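Local coordinates for protein outer membrane porin F (Pseudomonas aeruginosa, PDB 4RLC) that forms an eight-stranded beta-barrel in the outer membrane, through its N-terminal domain, and as a porin probably lets small molecules pass, at residues Y90-P95 and P101-G106. Sequence-based numbering, arbitrary orientation.
Sequences YHFGTP and PYVSAG. With C8E ((hydroxyethyloxy)tri(ethyloxy)octane), chain B.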
loop_
_atom_site.group_PDB
_atom_site.type_symbol
_atom_site.label_atom_id
_atom_site.label_comp_id
_atom_site.label_asym_id
_atom_site.label_seq_id
_atom_site.Cartn_x
_atom_site.Cartn_y
_atom_site.Cartn_z
ATOM N N TYR A 90 -1.880 0.884 -11.736
ATOM C CA TYR A 90 -2.616 1.184 -12.909
ATOM C C TYR A 90 -4.083 1.333 -12.541
ATOM O O TYR A 90 -4.681 0.355 -12.044
ATOM C CB TYR A 90 -2.475 0.032 -13.983
ATOM C CG TYR A 90 -3.299 0.391 -15.217
ATOM C CD1 TYR A 90 -2.852 1.334 -16.130
ATOM C CD2 TYR A 90 -4.558 -0.111 -15.379
ATOM C CE1 TYR A 90 -3.604 1.690 -17.203
ATOM C CE2 TYR A 90 -5.350 0.249 -16.441
ATOM C CZ TYR A 90 -4.875 1.120 -17.372
ATOM O OH TYR A 90 -5.710 1.453 -18.387
ATOM N N HIS A 91 -4.701 2.450 -12.920
ATOM C CA HIS A 91 -6.078 2.768 -12.645
ATOM C C HIS A 91 -6.920 2.597 -13.851
ATOM O O HIS A 91 -6.707 3.159 -14.904
ATOM C CB HIS A 91 -6.289 4.193 -12.144
ATOM C CG HIS A 91 -5.591 4.497 -10.857
ATOM N ND1 HIS A 91 -4.228 4.708 -10.751
ATOM C CD2 HIS A 91 -6.091 4.706 -9.613
ATOM C CE1 HIS A 91 -3.913 5.037 -9.510
ATOM N NE2 HIS A 91 -5.023 5.030 -8.797
ATOM N N PHE A 92 -7.948 1.763 -13.668
ATOM C CA PHE A 92 -9.016 1.701 -14.590
ATOM C C PHE A 92 -9.996 2.858 -14.439
ATOM O O PHE A 92 -9.814 3.744 -13.536
ATOM C CB PHE A 92 -9.723 0.343 -14.475
ATOM C CG PHE A 92 -8.844 -0.809 -14.816
ATOM C CD1 PHE A 92 -7.988 -1.358 -13.891
ATOM C CD2 PHE A 92 -8.856 -1.343 -16.108
ATOM C CE1 PHE A 92 -7.128 -2.407 -14.248
ATOM C CE2 PHE A 92 -8.047 -2.421 -16.439
ATOM C CZ PHE A 92 -7.198 -2.946 -15.504
ATOM N N GLY A 93 -10.959 2.941 -15.330
ATOM C CA GLY A 93 -11.882 4.108 -15.263
ATOM C C GLY A 93 -11.130 5.372 -15.694
ATOM O O GLY A 93 -10.028 5.290 -16.300
ATOM N N THR A 94 -11.677 6.521 -15.314
ATOM C CA THR A 94 -11.095 7.781 -15.756
ATOM C C THR A 94 -10.982 8.697 -14.597
ATOM O O THR A 94 -11.726 8.547 -13.602
ATOM C CB THR A 94 -11.972 8.468 -16.841
ATOM O OG1 THR A 94 -13.290 8.615 -16.323
ATOM C CG2 THR A 94 -12.014 7.661 -18.118
ATOM N N PRO A 95 -10.057 9.664 -14.691
ATOM C CA PRO A 95 -9.955 10.611 -13.603
ATOM C C PRO A 95 -11.262 11.403 -13.432
ATOM O O PRO A 95 -11.962 11.683 -14.443
ATOM C CB PRO A 95 -8.820 11.565 -14.039
ATOM C CG PRO A 95 -8.136 10.935 -15.233
ATOM C CD PRO A 95 -9.029 9.862 -15.761
ATOM N N PRO A 101 -11.254 1.297 -10.173
ATOM C CA PRO A 101 -10.530 0.132 -9.746
ATOM C C PRO A 101 -9.057 0.212 -10.147
ATOM O O PRO A 101 -8.747 0.904 -11.137
ATOM C CB PRO A 101 -11.242 -0.999 -10.512
ATOM C CG PRO A 101 -12.527 -0.417 -11.063
ATOM C CD PRO A 101 -12.174 1.045 -11.272
ATOM N N TYR A 102 -8.193 -0.556 -9.479
ATOM C CA TYR A 102 -6.803 -0.590 -9.844
ATOM C C TYR A 102 -6.149 -1.930 -9.611
ATOM O O TYR A 102 -6.601 -2.779 -8.858
ATOM C CB TYR A 102 -6.047 0.525 -9.026
ATOM C CG TYR A 102 -5.889 0.206 -7.541
ATOM C CD1 TYR A 102 -4.876 -0.623 -7.091
ATOM C CD2 TYR A 102 -6.814 0.686 -6.561
ATOM C CE1 TYR A 102 -4.781 -0.972 -5.752
ATOM C CE2 TYR A 102 -6.692 0.338 -5.238
ATOM C CZ TYR A 102 -5.676 -0.459 -4.841
ATOM O OH TYR A 102 -5.572 -0.863 -3.554
ATOM N N VAL A 103 -5.025 -2.086 -10.293
ATOM C CA VAL A 103 -4.072 -3.165 -10.031
ATOM C C VAL A 103 -2.665 -2.559 -9.805
ATOM O O VAL A 103 -2.379 -1.490 -10.254
ATOM C CB VAL A 103 -4.044 -4.187 -11.179
ATOM C CG1 VAL A 103 -5.377 -4.878 -11.297
ATOM C CG2 VAL A 103 -3.649 -3.570 -12.514
ATOM N N SER A 104 -1.850 -3.234 -9.006
ATOM C CA SER A 104 -0.571 -2.717 -8.623
ATOM C C SER A 104 0.443 -3.819 -8.429
ATOM O O SER A 104 0.106 -4.996 -8.245
ATOM C CB SER A 104 -0.622 -1.892 -7.340
ATOM O OG SER A 104 -0.962 -2.674 -6.300
ATOM N N ALA A 105 1.702 -3.410 -8.604
ATOM C CA ALA A 105 2.846 -4.298 -8.352
ATOM C C ALA A 105 4.033 -3.467 -7.909
ATOM O O ALA A 105 4.157 -2.332 -8.279
ATOM C CB ALA A 105 3.221 -5.081 -9.618
ATOM N N GLY A 106 4.899 -4.056 -7.099
ATOM C CA GLY A 106 6.008 -3.260 -6.562
ATOM C C GLY A 106 6.934 -4.121 -5.736
ATOM O O GLY A 106 6.871 -5.357 -5.732
HETATM C C1 C8E B . -11.570 -5.596 -2.418
HETATM C C2 C8E B . -11.794 -5.175 -3.859
HETATM C C3 C8E B . -10.949 -5.895 -4.900
HETATM C C4 C8E B . -11.177 -5.237 -6.246
HETATM C C5 C8E B . -10.607 -5.901 -7.484
HETATM C C6 C8E B . -10.762 -4.957 -8.675
HETATM C C7 C8E B . -9.742 -5.120 -9.805
HETATM C C8 C8E B . -10.075 -4.161 -10.952
HETATM O O9 C8E B . -9.439 -4.476 -12.203
HETATM C C10 C8E B . -10.134 -4.286 -13.467
HETATM C C11 C8E B . -11.282 -3.288 -13.597
HETATM O O12 C8E B . -11.757 -3.528 -14.924
HETATM C C13 C8E B . -12.587 -2.599 -15.614
HETATM C C14 C8E B . -13.819 -2.201 -14.841
HETATM O O15 C8E B . -13.399 -0.975 -14.217
#
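Phe92 presents the edge of its ring to the neighbouring strand and its two faces to other partners. CE1 reaches CG2 of Val103 at 4.1 Å, and the carbonyl O of Pro101 lies at the same rim, in the ring plane. One face carries the detergent C8E, whose C10 sits 3.5 Å above the plane of the Phe92 ring, over its centre; from the opposite face Tyr90 brings in CE2, also over the centre, so that Phe92 is held between detergent and tyrosine edge. With CG anti to the carbonyl carbon (chi1 -63°), the ring of Phe92 is swung beside its own backbone N. Tyr90 sends its CG anti to N instead, which carries the ring away from Val103 and leaves CB to meet CG2 of Val103, 4.1 Å away. The same detergent also bends round Pro101: its terminal O15 lies 3.3 Å from CG of Pro101, and C8, where the alkyl tail begins, lies 3.4 Å from CB of Pro101.

All this is the lipid-facing side of the hairpin formed by strands 80-91 and 98-115, within an eight-stranded antiparallel barrel. Tyr90 and Val103 are its hydrogen-bonded pair here: Tyr90 N gives to Val103 O at 2.8 Å and Val103 N to Tyr90 O at 3.0 Å. Beyond the end of the first strand, Phe92 N still donates to Pro101 O, at 2.8 Å but more bent (144° at the hydrogen).

His91 and Tyr102, the non-hydrogen-bonded pair, point into the barrel. CB of Tyr102 lies over one face of the His91 imidazole, toward its rim, while the phenol leads away to touch Lys145 and Ser147. Both imidazole nitrogens are hydrogen-bonded, ND1 to Asp55 O and NE2 to Lys135 NZ, which fixes the rotation of the buried ring.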